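Local coordinates for protein 3-keto-5-aminohexanoate cleavage enzyme (PDB 3C6C) that probably cleaves beta-keto acids such as 3-keto-5-aminohexanoate, using a divalent metal ion held by a TIM-barrel fold, at residues E86-D89 against R90-S94; S78-P81 against V82-K85; E305-I309 against M310-R314; R174-E178 against L179-P183; E131-K134 against H135-C139. All coordinates share one frame; numbering follows the deposited sequence.

Contact 1 (E86-D89 against R90-S94); sequences EVVD and RVRSS
Glu86 and Arg90, one turn apart in the second half of helix 81-92, run side by side and point the same way. Arg90 turns CG anti to its carbonyl carbon (chi1 -68°), which lays the start of the side chain against the previous turn. Its CB lies 3.4 Å and its CG 3.2 Å from Glu86 O, the oxygen that also accepts the backbone bond from Arg90 N. The chain then stays extended, and Arg90 CD sits 4.0 Å from Glu86 OE2. Next along, Arg90 NE donates to Glu86 OE2 over 2.8 Å, using the anti lone pair of that oxygen. At the tip Arg90 NH2 donates to the same Glu86 OE2 at 2.9 Å. The oxygen lies in the guanidinium plane, while the carboxylate as a whole is turned 43° from it.

On the buried flank, Val87 CG1 and Val91 CG2 are 4.2 Å apart; Val87 also packs on strand 64-70 and Val91 on strand 99-103. Where the helix ends, Ser93 OG donates to Asp89 O at 2.8 Å, a bond to a carbonyl of the last turn. Asp89 OD1 and Arg92 NH1 are bridged by a water, but their main partners lie beyond: Asp89 OD2 pairs with Lys85, and Arg92 NH1 bonds to Cys139 O.

The ion pair lies beside helix 47-60, where Glu86 touches Pro47 and Arg90 touches Ala51. Two N-H groups on a single carboxylate oxygen fix the rotation of the Arg90 guanidinium and probably draw negative charge toward Glu86 OE2.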
# COMPACT_ATOMS: atom_id res chain seq x y z
N GLU A 86 -27.74 -28.17 23.03
CA GLU A 86 -27.62 -27.98 24.48
C GLU A 86 -26.96 -26.62 24.77
O GLU A 86 -27.39 -25.87 25.64
CB GLU A 86 -26.83 -29.10 25.17
CG GLU A 86 -26.78 -28.91 26.68
CD GLU A 86 -26.00 -29.95 27.43
OE1 GLU A 86 -25.74 -31.04 26.87
OE2 GLU A 86 -25.61 -29.65 28.59
N VAL A 87 -25.93 -26.30 23.99
CA VAL A 87 -25.22 -25.03 24.21
C VAL A 87 -26.19 -23.86 23.98
O VAL A 87 -26.30 -22.97 24.81
CB VAL A 87 -23.96 -24.83 23.33
CG1 VAL A 87 -23.46 -23.35 23.43
CG2 VAL A 87 -22.83 -25.83 23.75
N VAL A 88 -26.91 -23.90 22.88
CA VAL A 88 -27.78 -22.79 22.48
C VAL A 88 -28.95 -22.66 23.46
O VAL A 88 -29.36 -21.55 23.84
CB VAL A 88 -28.28 -22.95 21.02
CG1 VAL A 88 -29.46 -22.05 20.73
CG2 VAL A 88 -27.11 -22.68 20.04
N ASP A 89 -29.45 -23.81 23.90
CA ASP A 89 -30.54 -23.85 24.88
C ASP A 89 -30.10 -23.22 26.20
O ASP A 89 -30.83 -22.45 26.82
CB ASP A 89 -31.09 -25.26 25.11
CG ASP A 89 -31.90 -25.78 23.92
OD1 ASP A 89 -32.22 -24.99 23.00
OD2 ASP A 89 -32.22 -27.01 23.92
N ARG A 90 -28.88 -23.54 26.61
CA ARG A 90 -28.29 -22.97 27.84
C ARG A 90 -28.08 -21.46 27.75
O ARG A 90 -28.41 -20.74 28.67
CB ARG A 90 -26.98 -23.67 28.26
CG ARG A 90 -27.17 -25.10 28.74
CD ARG A 90 -25.86 -25.68 29.19
NE ARG A 90 -26.01 -27.06 29.61
CZ ARG A 90 -26.32 -27.41 30.85
NH1 ARG A 90 -26.52 -26.49 31.77
NH2 ARG A 90 -26.43 -28.68 31.18
N VAL A 91 -27.53 -20.99 26.65
CA VAL A 91 -27.21 -19.55 26.53
C VAL A 91 -28.53 -18.78 26.50
O VAL A 91 -28.72 -17.78 27.18
CB VAL A 91 -26.34 -19.21 25.30
CG1 VAL A 91 -26.19 -17.67 25.16
CG2 VAL A 91 -24.98 -19.93 25.37
N ARG A 92 -29.45 -19.30 25.74
CA ARG A 92 -30.75 -18.64 25.52
C ARG A 92 -31.59 -18.57 26.79
O ARG A 92 -32.48 -17.74 26.88
CB ARG A 92 -31.56 -19.29 24.39
CG ARG A 92 -31.05 -18.90 23.03
CD ARG A 92 -31.68 -19.68 21.91
NE ARG A 92 -31.24 -19.21 20.60
CZ ARG A 92 -31.33 -19.93 19.48
NH1 ARG A 92 -31.81 -21.16 19.53
NH2 ARG A 92 -30.93 -19.44 18.33
N SER A 93 -31.30 -19.45 27.74
CA SER A 93 -32.07 -19.52 28.98
C SER A 93 -31.27 -18.97 30.16
O SER A 93 -31.64 -19.10 31.32
CB SER A 93 -32.57 -20.94 29.24
OG SER A 93 -31.54 -21.86 29.45
N SER A 94 -30.17 -18.33 29.82
CA SER A 94 -29.20 -17.89 30.83
C SER A 94 -29.60 -16.60 31.50
O SER A 94 -29.08 -16.25 32.57
CB SER A 94 -27.83 -17.63 30.19
OG SER A 94 -27.88 -16.49 29.36
O HOH W 1 -32.85 -22.94 21.64

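Contact 2 (S78-P81 against V82-K85); sequences SRDP and VLFK
Asp80 caps helix 81-92 with an off-plane bond: Val82 N reaches Asp80 OD1 at 3.0 Å from well above the carboxylate plane, 58° out of it. Asp80 is the N-cap, and its CG, anti to the backbone N (chi1 -175°), swings the carboxylate alongside Val82, where OD1 also lies 3.4 Å from Val82 CB. The residue is itself held from behind, because Asp80 N donates to Ser78 OG at 3.1 Å in an ST turn. Its carbonyl starts the helical pattern: Asp80 O accepts from Phe84 N in a straight bond of 3.3 Å and, weakly, from Leu83 N.

Leu83 crosses the Asp80 side chain at about a right angle, with Leu83 CG 3.8 Å from Asp80 CB, and its CD1 extends to Ser78 OG. Phe84 presents a ring edge to Arg79 O, with CE2 4.0 Å from that oxygen.

Around this helix start, Arg79 forms salt bridges with Asp125 and Glu131, and Pro81 rests on helix 134-139. The Phe84 ring meets that of His135, and both Leu83 and Phe84 pack on Val69 of strand 64-70, the strand that carries nickel ligands His66 and His68.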
# COMPACT_ATOMS: atom_id res chain seq x y z
N SER A 78 -15.82 -32.21 17.81
CA SER A 78 -17.14 -32.78 17.62
C SER A 78 -17.98 -31.88 16.75
O SER A 78 -17.81 -30.68 16.73
CB SER A 78 -17.86 -32.96 18.97
OG SER A 78 -19.13 -33.59 18.78
N ARG A 79 -18.91 -32.51 16.05
CA ARG A 79 -19.96 -31.77 15.36
C ARG A 79 -21.36 -32.32 15.70
O ARG A 79 -22.30 -32.14 14.94
CB ARG A 79 -19.74 -31.75 13.85
CG ARG A 79 -19.56 -33.07 13.18
CD ARG A 79 -19.40 -32.84 11.68
NE ARG A 79 -19.11 -34.07 10.97
CZ ARG A 79 -20.05 -34.93 10.57
NH1 ARG A 79 -21.33 -34.66 10.80
NH2 ARG A 79 -19.71 -36.03 9.91
N ASP A 80 -21.47 -32.95 16.85
CA ASP A 80 -22.75 -33.55 17.32
C ASP A 80 -23.84 -32.49 17.48
O ASP A 80 -23.72 -31.63 18.34
CB ASP A 80 -22.54 -34.29 18.64
CG ASP A 80 -23.78 -35.03 19.11
OD1 ASP A 80 -24.84 -34.90 18.45
OD2 ASP A 80 -23.67 -35.74 20.12
N PRO A 81 -24.92 -32.56 16.69
CA PRO A 81 -25.98 -31.53 16.75
C PRO A 81 -26.63 -31.45 18.14
O PRO A 81 -27.14 -30.39 18.53
CB PRO A 81 -27.01 -32.02 15.71
CG PRO A 81 -26.19 -32.80 14.72
CD PRO A 81 -25.14 -33.50 15.57
N VAL A 82 -26.61 -32.56 18.85
CA VAL A 82 -27.21 -32.63 20.19
C VAL A 82 -26.47 -31.71 21.15
O VAL A 82 -27.07 -31.01 21.98
CB VAL A 82 -27.22 -34.07 20.76
CG1 VAL A 82 -27.69 -34.07 22.22
CG2 VAL A 82 -28.11 -34.97 19.91
N LEU A 83 -25.16 -31.67 20.97
CA LEU A 83 -24.30 -30.84 21.81
C LEU A 83 -24.50 -29.37 21.49
O LEU A 83 -24.59 -28.51 22.38
CB LEU A 83 -22.83 -31.23 21.65
CG LEU A 83 -22.48 -32.67 22.07
CD1 LEU A 83 -20.97 -32.85 21.89
CD2 LEU A 83 -22.96 -32.94 23.52
N PHE A 84 -24.62 -29.08 20.20
CA PHE A 84 -24.86 -27.69 19.74
C PHE A 84 -26.19 -27.19 20.36
O PHE A 84 -26.27 -26.08 20.86
CB PHE A 84 -24.94 -27.56 18.22
CG PHE A 84 -23.60 -27.42 17.52
CD1 PHE A 84 -22.85 -26.25 17.60
CD2 PHE A 84 -23.10 -28.47 16.78
CE1 PHE A 84 -21.64 -26.12 16.95
CE2 PHE A 84 -21.88 -28.35 16.11
CZ PHE A 84 -21.15 -27.16 16.21
N LYS A 85 -27.20 -28.05 20.30
CA LYS A 85 -28.54 -27.69 20.80
C LYS A 85 -28.51 -27.39 22.30
O LYS A 85 -29.14 -26.46 22.79
CB LYS A 85 -29.58 -28.77 20.45
CG LYS A 85 -31.00 -28.47 20.96
CD LYS A 85 -31.62 -27.29 20.23
CE LYS A 85 -33.16 -27.37 20.23
NZ LYS A 85 -33.78 -27.40 21.57

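Contact 3 (E305-I309 against M310-R314); sequences EARDI and MGLSR
Asp308 and Arg314 form the ionic part of this C-terminal turn. Arg314 grips the carboxylate side-on with two nitrogens, one to each oxygen. Arg314 NH2 donates almost straight (176°) to the syn lone pair of Asp308 OD2 at 2.8 Å, in the guanidinium plane, whereas Arg314 NE reaches Asp308 OD1 at 2.8 Å from a position tilted out of the carboxylate plane. The two planes are 28° apart. A bend at chi2 (-102°) folds the Arg314 chain back toward the helix. Asp308 OD1 also takes a hydrogen from a water that donates in turn to Leu312 O, tying the tail to the last turn a second time.

The backbone bonds make a Schellman motif, a common helix C-cap with a positive-phi residue, here Gly311. Leu312 N donates to Arg307 O at 2.9 Å. A weak bond of 3.3 Å joins Gly311 N to Asp308 O. One step earlier, Met310 N still makes the helical bond to Ala306 O at 3.0 Å.

Apolar contacts fill the inner side. Met310, present as selenomethionine, bends at chi3 so that its CE comes back to 3.9 Å from Ala306 CB, and both residues lie on Ile25 of strand 23-29. The aliphatic part of Arg307 crosses Leu312 at about a right angle, the two CB atoms of Arg307 and Leu312 being 4.0 Å apart. Beyond it the guanidinium of buried Arg307 forms salt bridges with Glu142, Asp97 and Asp304, which probably offset its charge.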
# COMPACT_ATOMS: atom_id res chain seq x y z
N GLU A 305 -27.06 -3.53 19.18
CA GLU A 305 -26.36 -2.59 18.29
C GLU A 305 -25.71 -3.34 17.12
O GLU A 305 -25.72 -2.87 15.96
CB GLU A 305 -25.30 -1.76 19.04
CG GLU A 305 -25.94 -0.70 19.92
CD GLU A 305 -24.99 -0.04 20.89
OE1 GLU A 305 -23.90 -0.56 21.15
OE2 GLU A 305 -25.34 1.04 21.41
N ALA A 306 -25.13 -4.50 17.43
CA ALA A 306 -24.48 -5.32 16.41
C ALA A 306 -25.53 -5.85 15.44
O ALA A 306 -25.34 -5.89 14.23
CB ALA A 306 -23.71 -6.48 17.05
N ARG A 307 -26.68 -6.23 15.99
CA ARG A 307 -27.79 -6.70 15.13
C ARG A 307 -28.18 -5.59 14.16
O ARG A 307 -28.32 -5.81 12.95
CB ARG A 307 -29.03 -7.11 15.94
CG ARG A 307 -28.85 -8.41 16.70
CD ARG A 307 -30.08 -8.82 17.50
NE ARG A 307 -29.84 -10.12 18.15
CZ ARG A 307 -29.61 -10.31 19.45
NH1 ARG A 307 -29.62 -9.32 20.31
NH2 ARG A 307 -29.36 -11.53 19.88
N ASP A 308 -28.31 -4.38 14.68
CA ASP A 308 -28.69 -3.23 13.84
C ASP A 308 -27.67 -2.96 12.71
O ASP A 308 -28.05 -2.70 11.54
CB ASP A 308 -28.89 -1.97 14.69
CG ASP A 308 -30.11 -2.05 15.60
OD1 ASP A 308 -31.01 -2.92 15.39
OD2 ASP A 308 -30.17 -1.22 16.55
N ILE A 309 -26.39 -3.02 13.06
CA ILE A 309 -25.28 -2.83 12.12
C ILE A 309 -25.34 -3.89 11.00
O ILE A 309 -25.13 -3.60 9.82
CB ILE A 309 -23.90 -2.79 12.85
CG1 ILE A 309 -23.78 -1.50 13.67
CG2 ILE A 309 -22.73 -2.93 11.86
CD1 ILE A 309 -22.73 -1.57 14.81
N MSE A 310 -25.74 -5.10 11.37
CA MSE A 310 -25.70 -6.26 10.46
C MSE A 310 -27.02 -6.46 9.74
O MSE A 310 -27.15 -7.33 8.89
CB MSE A 310 -25.32 -7.55 11.21
CG MSE A 310 -23.85 -7.56 11.63
SE MSE A 310 -23.35 -9.24 12.39
CE MSE A 310 -23.90 -8.98 14.02
N GLY A 311 -27.99 -5.64 10.10
CA GLY A 311 -29.34 -5.74 9.54
C GLY A 311 -30.10 -6.99 9.96
O GLY A 311 -30.97 -7.49 9.25
N LEU A 312 -29.75 -7.51 11.13
CA LEU A 312 -30.48 -8.61 11.74
C LEU A 312 -31.68 -8.05 12.50
O LEU A 312 -31.56 -7.09 13.27
CB LEU A 312 -29.59 -9.39 12.72
CG LEU A 312 -28.40 -10.17 12.18
CD1 LEU A 312 -27.42 -10.56 13.29
CD2 LEU A 312 -28.86 -11.40 11.40
N SER A 313 -32.84 -8.64 12.27
CA SER A 313 -34.04 -8.21 12.99
C SER A 313 -33.87 -8.47 14.48
O SER A 313 -33.18 -9.40 14.90
CB SER A 313 -35.30 -8.90 12.44
OG SER A 313 -35.17 -10.31 12.50
N ARG A 314 -34.46 -7.61 15.29
CA ARG A 314 -34.45 -7.86 16.73
C ARG A 314 -35.65 -8.71 17.08
O ARG A 314 -36.67 -8.17 17.53
CB ARG A 314 -34.56 -6.58 17.53
CG ARG A 314 -33.74 -5.50 17.02
CD ARG A 314 -32.52 -5.35 17.82
NE ARG A 314 -32.07 -3.97 17.79
CZ ARG A 314 -32.46 -3.05 18.66
NH1 ARG A 314 -33.30 -3.39 19.62
NH2 ARG A 314 -32.00 -1.81 18.59
O HOH W 2 -32.19 -4.58 13.73

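Contact 4 (R174-E178 against L179-P183); sequences RRFQE and LGIKP. With EDO (1,2-ethanediol), chain E.
Phe176 and Pro183 meet across the turn that carries helix 166-179 into strand 182-187. With CG anti to its carbonyl carbon (chi1 -76°), Phe176 turns its ring toward the outgoing chain. Phe176 CD2 comes to 3.6 Å from Pro183 CB, and the ring edge faces the peptide between Lys182 and Pro183. The same ring atom, Phe176 CD2, is 4.2 Å from Ile181 CG2.

Arg175 is curled rather than extended. Successive bends at chi2 (-61°) and chi3 (-75°) bring the guanidinium back over Leu179, whose CD1 lies against one face, offset toward the rim, while CD2 is 3.9 Å from Arg175 NH2. The edge of the guanidinium is used for charge: Arg175 NH1 donates to Glu178 OE1 at 2.8 Å, nearly in the guanidinium plane, and NH2 forms a salt bridge with Glu137. Bonds to two carboxylates probably steady the curl.

The helix closes in a Schellman motif with Gly180 at positive phi. Ile181 N donates to Phe176 O at 2.9 Å, and Gly180 N reaches Gln177 O at 3.2 Å from above the carbonyl plane. Leu179 O takes a hydrogen bond from a bound 1,2-ethanediol, probably left from crystallisation.

This is an alpha-to-beta turn of the barrel: Phe176 and Ile181 pack on Leu136 of helix 134-139 and Ala144 of strand 143-147, the parallel neighbour to which Lys182 is bonded through its backbone.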
# COMPACT_ATOMS: atom_id res chain seq x y z
N ARG A 174 -27.15 -21.11 -0.05
CA ARG A 174 -28.60 -21.22 -0.32
C ARG A 174 -29.38 -21.76 0.89
O ARG A 174 -30.45 -21.23 1.24
CB ARG A 174 -28.90 -22.04 -1.58
CG ARG A 174 -30.35 -21.89 -2.00
CD ARG A 174 -30.66 -22.58 -3.33
NE ARG A 174 -29.92 -22.06 -4.48
CZ ARG A 174 -30.35 -21.09 -5.29
NH1 ARG A 174 -31.53 -20.51 -5.07
NH2 ARG A 174 -29.61 -20.69 -6.31
N ARG A 175 -28.82 -22.77 1.56
CA ARG A 175 -29.46 -23.34 2.74
C ARG A 175 -29.57 -22.30 3.86
O ARG A 175 -30.59 -22.20 4.55
CB ARG A 175 -28.76 -24.61 3.25
CG ARG A 175 -29.08 -25.83 2.43
CD ARG A 175 -30.61 -26.12 2.47
NE ARG A 175 -31.06 -26.70 3.74
CZ ARG A 175 -32.19 -26.37 4.35
NH1 ARG A 175 -32.99 -25.44 3.85
NH2 ARG A 175 -32.51 -26.97 5.48
N PHE A 176 -28.51 -21.50 4.01
CA PHE A 176 -28.50 -20.47 5.06
C PHE A 176 -29.60 -19.47 4.76
O PHE A 176 -30.30 -19.01 5.67
CB PHE A 176 -27.16 -19.70 5.11
CG PHE A 176 -25.99 -20.45 5.77
CD1 PHE A 176 -25.81 -21.83 5.66
CD2 PHE A 176 -25.02 -19.73 6.44
CE1 PHE A 176 -24.72 -22.46 6.26
CE2 PHE A 176 -23.93 -20.35 7.02
CZ PHE A 176 -23.76 -21.71 6.91
N GLN A 177 -29.75 -19.13 3.49
CA GLN A 177 -30.78 -18.14 3.10
C GLN A 177 -32.15 -18.64 3.47
O GLN A 177 -32.96 -17.94 4.07
CB GLN A 177 -30.80 -17.88 1.60
CG GLN A 177 -29.70 -16.98 1.12
CD GLN A 177 -29.77 -16.78 -0.38
OE1 GLN A 177 -29.66 -17.74 -1.14
NE2 GLN A 177 -29.96 -15.54 -0.80
N GLU A 178 -32.37 -19.90 3.13
CA GLU A 178 -33.65 -20.60 3.41
C GLU A 178 -33.97 -20.65 4.90
O GLU A 178 -35.12 -20.50 5.32
CB GLU A 178 -33.62 -22.03 2.83
CG GLU A 178 -33.72 -22.04 1.32
CD GLU A 178 -33.39 -23.36 0.66
OE1 GLU A 178 -32.91 -24.29 1.32
OE2 GLU A 178 -33.62 -23.47 -0.57
N LEU A 179 -32.94 -20.86 5.70
CA LEU A 179 -33.05 -21.03 7.16
C LEU A 179 -33.07 -19.68 7.88
O LEU A 179 -33.33 -19.60 9.09
CB LEU A 179 -31.88 -21.86 7.72
CG LEU A 179 -31.91 -23.37 7.40
CD1 LEU A 179 -30.56 -23.99 7.76
CD2 LEU A 179 -33.09 -24.08 8.10
N GLY A 180 -32.74 -18.64 7.14
CA GLY A 180 -32.70 -17.27 7.70
C GLY A 180 -31.48 -16.97 8.55
O GLY A 180 -31.50 -16.10 9.42
N ILE A 181 -30.41 -17.68 8.26
CA ILE A 181 -29.13 -17.55 8.96
C ILE A 181 -28.15 -16.77 8.09
O ILE A 181 -27.99 -17.06 6.89
CB ILE A 181 -28.55 -18.96 9.31
CG1 ILE A 181 -29.54 -19.78 10.16
CG2 ILE A 181 -27.19 -18.86 9.96
CD1 ILE A 181 -29.12 -21.26 10.31
N LYS A 182 -27.48 -15.80 8.70
CA LYS A 182 -26.50 -14.97 7.98
C LYS A 182 -25.14 -15.65 7.99
O LYS A 182 -24.62 -15.97 9.07
CB LYS A 182 -26.43 -13.54 8.55
CG LYS A 182 -25.54 -12.61 7.75
CD LYS A 182 -25.60 -11.15 8.24
CE LYS A 182 -26.86 -10.47 7.87
NZ LYS A 182 -27.08 -10.41 6.40
N PRO A 183 -24.56 -15.91 6.80
CA PRO A 183 -23.20 -16.43 6.86
C PRO A 183 -22.15 -15.38 7.15
O PRO A 183 -22.23 -14.23 6.68
CB PRO A 183 -22.98 -16.97 5.44
CG PRO A 183 -23.82 -16.06 4.56
CD PRO A 183 -25.03 -15.73 5.41
C1 EDO E . -32.08 -16.70 12.87
O1 EDO E . -32.91 -16.59 14.03
C2 EDO E . -32.34 -18.01 12.14
O2 EDO E . -33.71 -18.08 11.73

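Contact 5 (E131-K134 against H135-C139); sequences ERVK and HLEDC
Lys134 and Asp138 are joined through a bend in the lysine: CG leaves anti to the backbone N (chi1 171°), then chi2 of 53° folds the chain along the helix. Lys134 NZ thereby reaches the syn lone pair of Asp138 OD2 at 2.9 Å, and its CE rests 3.4 Å from Asp138 OD1. In His135, chi1 of 67° puts CG between the backbone N and the carbonyl carbon and turns the ring back toward the preceding residues. Its edge meets Arg132 O, with His135 CE1 3.1 Å away, while Leu136 CD2 lies over the rim of one face, 3.5 Å above the His135 ring plane. Across the ring, His135 NE2 bonds to Thr103 O.

Val133 breaks the helical path, yet Val133 O restarts it by accepting from Glu137 N at 3.0 Å. A water spans the break, donating to Glu131 O and accepting from His135 N.

The kinked pair of short helices, 129-132 and 134-139, is wedged between two longer ones. Val133 and Arg132 touch Met172 of helix 166-179, Lys134 and Asp138 touch Pro81 of helix 81-92, and His135 and Leu136 sit on Leu102 of strand 99-103.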
# COMPACT_ATOMS: atom_id res chain seq x y z
N GLU A 131 -26.01 -32.94 5.80
CA GLU A 131 -25.50 -33.32 7.12
C GLU A 131 -24.78 -32.13 7.75
O GLU A 131 -24.89 -31.88 8.95
CB GLU A 131 -24.58 -34.53 7.07
CG GLU A 131 -24.55 -35.19 8.44
CD GLU A 131 -23.55 -36.31 8.55
OE1 GLU A 131 -23.13 -36.88 7.51
OE2 GLU A 131 -23.18 -36.61 9.69
N ARG A 132 -24.07 -31.39 6.93
CA ARG A 132 -23.29 -30.25 7.44
C ARG A 132 -24.19 -29.23 8.13
O ARG A 132 -23.76 -28.54 9.07
CB ARG A 132 -22.53 -29.54 6.32
CG ARG A 132 -21.30 -30.27 5.86
CD ARG A 132 -20.56 -29.38 4.92
NE ARG A 132 -19.59 -30.06 4.07
CZ ARG A 132 -18.67 -29.40 3.37
NH1 ARG A 132 -18.64 -28.07 3.47
NH2 ARG A 132 -17.80 -30.05 2.60
N VAL A 133 -25.43 -29.14 7.69
CA VAL A 133 -26.28 -28.02 8.14
C VAL A 133 -27.30 -28.48 9.19
O VAL A 133 -28.13 -27.70 9.66
CB VAL A 133 -26.99 -27.28 6.96
CG1 VAL A 133 -25.96 -26.69 5.93
CG2 VAL A 133 -28.03 -28.18 6.29
N LYS A 134 -27.21 -29.75 9.56
CA LYS A 134 -28.20 -30.34 10.50
C LYS A 134 -28.32 -29.52 11.81
O LYS A 134 -29.40 -29.18 12.28
CB LYS A 134 -27.87 -31.82 10.77
CG LYS A 134 -28.68 -32.45 11.86
CD LYS A 134 -30.18 -32.27 11.62
CE LYS A 134 -31.02 -33.10 12.63
NZ LYS A 134 -30.32 -33.37 13.94
N HIS A 135 -27.17 -29.18 12.39
CA HIS A 135 -27.16 -28.42 13.65
C HIS A 135 -27.75 -27.03 13.49
O HIS A 135 -28.36 -26.49 14.41
CB HIS A 135 -25.76 -28.38 14.28
CG HIS A 135 -24.76 -27.60 13.50
ND1 HIS A 135 -24.37 -27.94 12.21
CD2 HIS A 135 -24.05 -26.49 13.82
CE1 HIS A 135 -23.47 -27.07 11.79
NE2 HIS A 135 -23.26 -26.18 12.75
N LEU A 136 -27.62 -26.49 12.30
CA LEU A 136 -28.12 -25.15 12.02
C LEU A 136 -29.66 -25.18 11.97
O LEU A 136 -30.33 -24.28 12.45
CB LEU A 136 -27.55 -24.59 10.72
CG LEU A 136 -26.04 -24.37 10.65
CD1 LEU A 136 -25.74 -23.65 9.32
CD2 LEU A 136 -25.56 -23.58 11.88
N GLU A 137 -30.16 -26.26 11.39
CA GLU A 137 -31.60 -26.49 11.26
C GLU A 137 -32.21 -26.58 12.66
O GLU A 137 -33.27 -26.05 12.92
CB GLU A 137 -31.87 -27.76 10.48
CG GLU A 137 -31.45 -27.69 9.03
CD GLU A 137 -31.58 -29.01 8.28
OE1 GLU A 137 -31.73 -30.06 8.91
OE2 GLU A 137 -31.51 -28.98 7.04
N ASP A 138 -31.48 -27.22 13.56
CA ASP A 138 -32.00 -27.51 14.91
C ASP A 138 -31.91 -26.26 15.79
O ASP A 138 -32.78 -26.01 16.63
CB ASP A 138 -31.19 -28.60 15.63
CG ASP A 138 -31.34 -30.00 15.02
OD1 ASP A 138 -32.25 -30.27 14.17
OD2 ASP A 138 -30.52 -30.86 15.43
N CYS A 139 -30.83 -25.50 15.62
CA CYS A 139 -30.49 -24.42 16.56
C CYS A 139 -30.90 -23.03 16.10
O CYS A 139 -31.12 -22.15 16.92
CB CYS A 139 -28.99 -24.41 16.86
SG CYS A 139 -28.36 -25.87 17.71
O HOH W 3 -24.52 -30.65 11.37

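From the N terminus the order is contact 2, contact 1, contact 5, contact 4, contact 3. All are local contacts along continuous stretches, in series; none nests in or crosses another. Contacts 2 and 1 adjoin and cover the start and end of helix 81-92. Contact 5 joins two short helices and touches both contact 2, about 9 Å away centre to centre, and contact 1. It also meets contact 4, about 11 Å away between centres, where helix 166-179 turns into strand 182-187. Contact 3 closes the last helix, Met310 O lying 3.3 Å from Lys182 CE. Contact 5 thus links helix 81-92 to the end of helix 166-179, and contact 4 links that to the C-terminal turn.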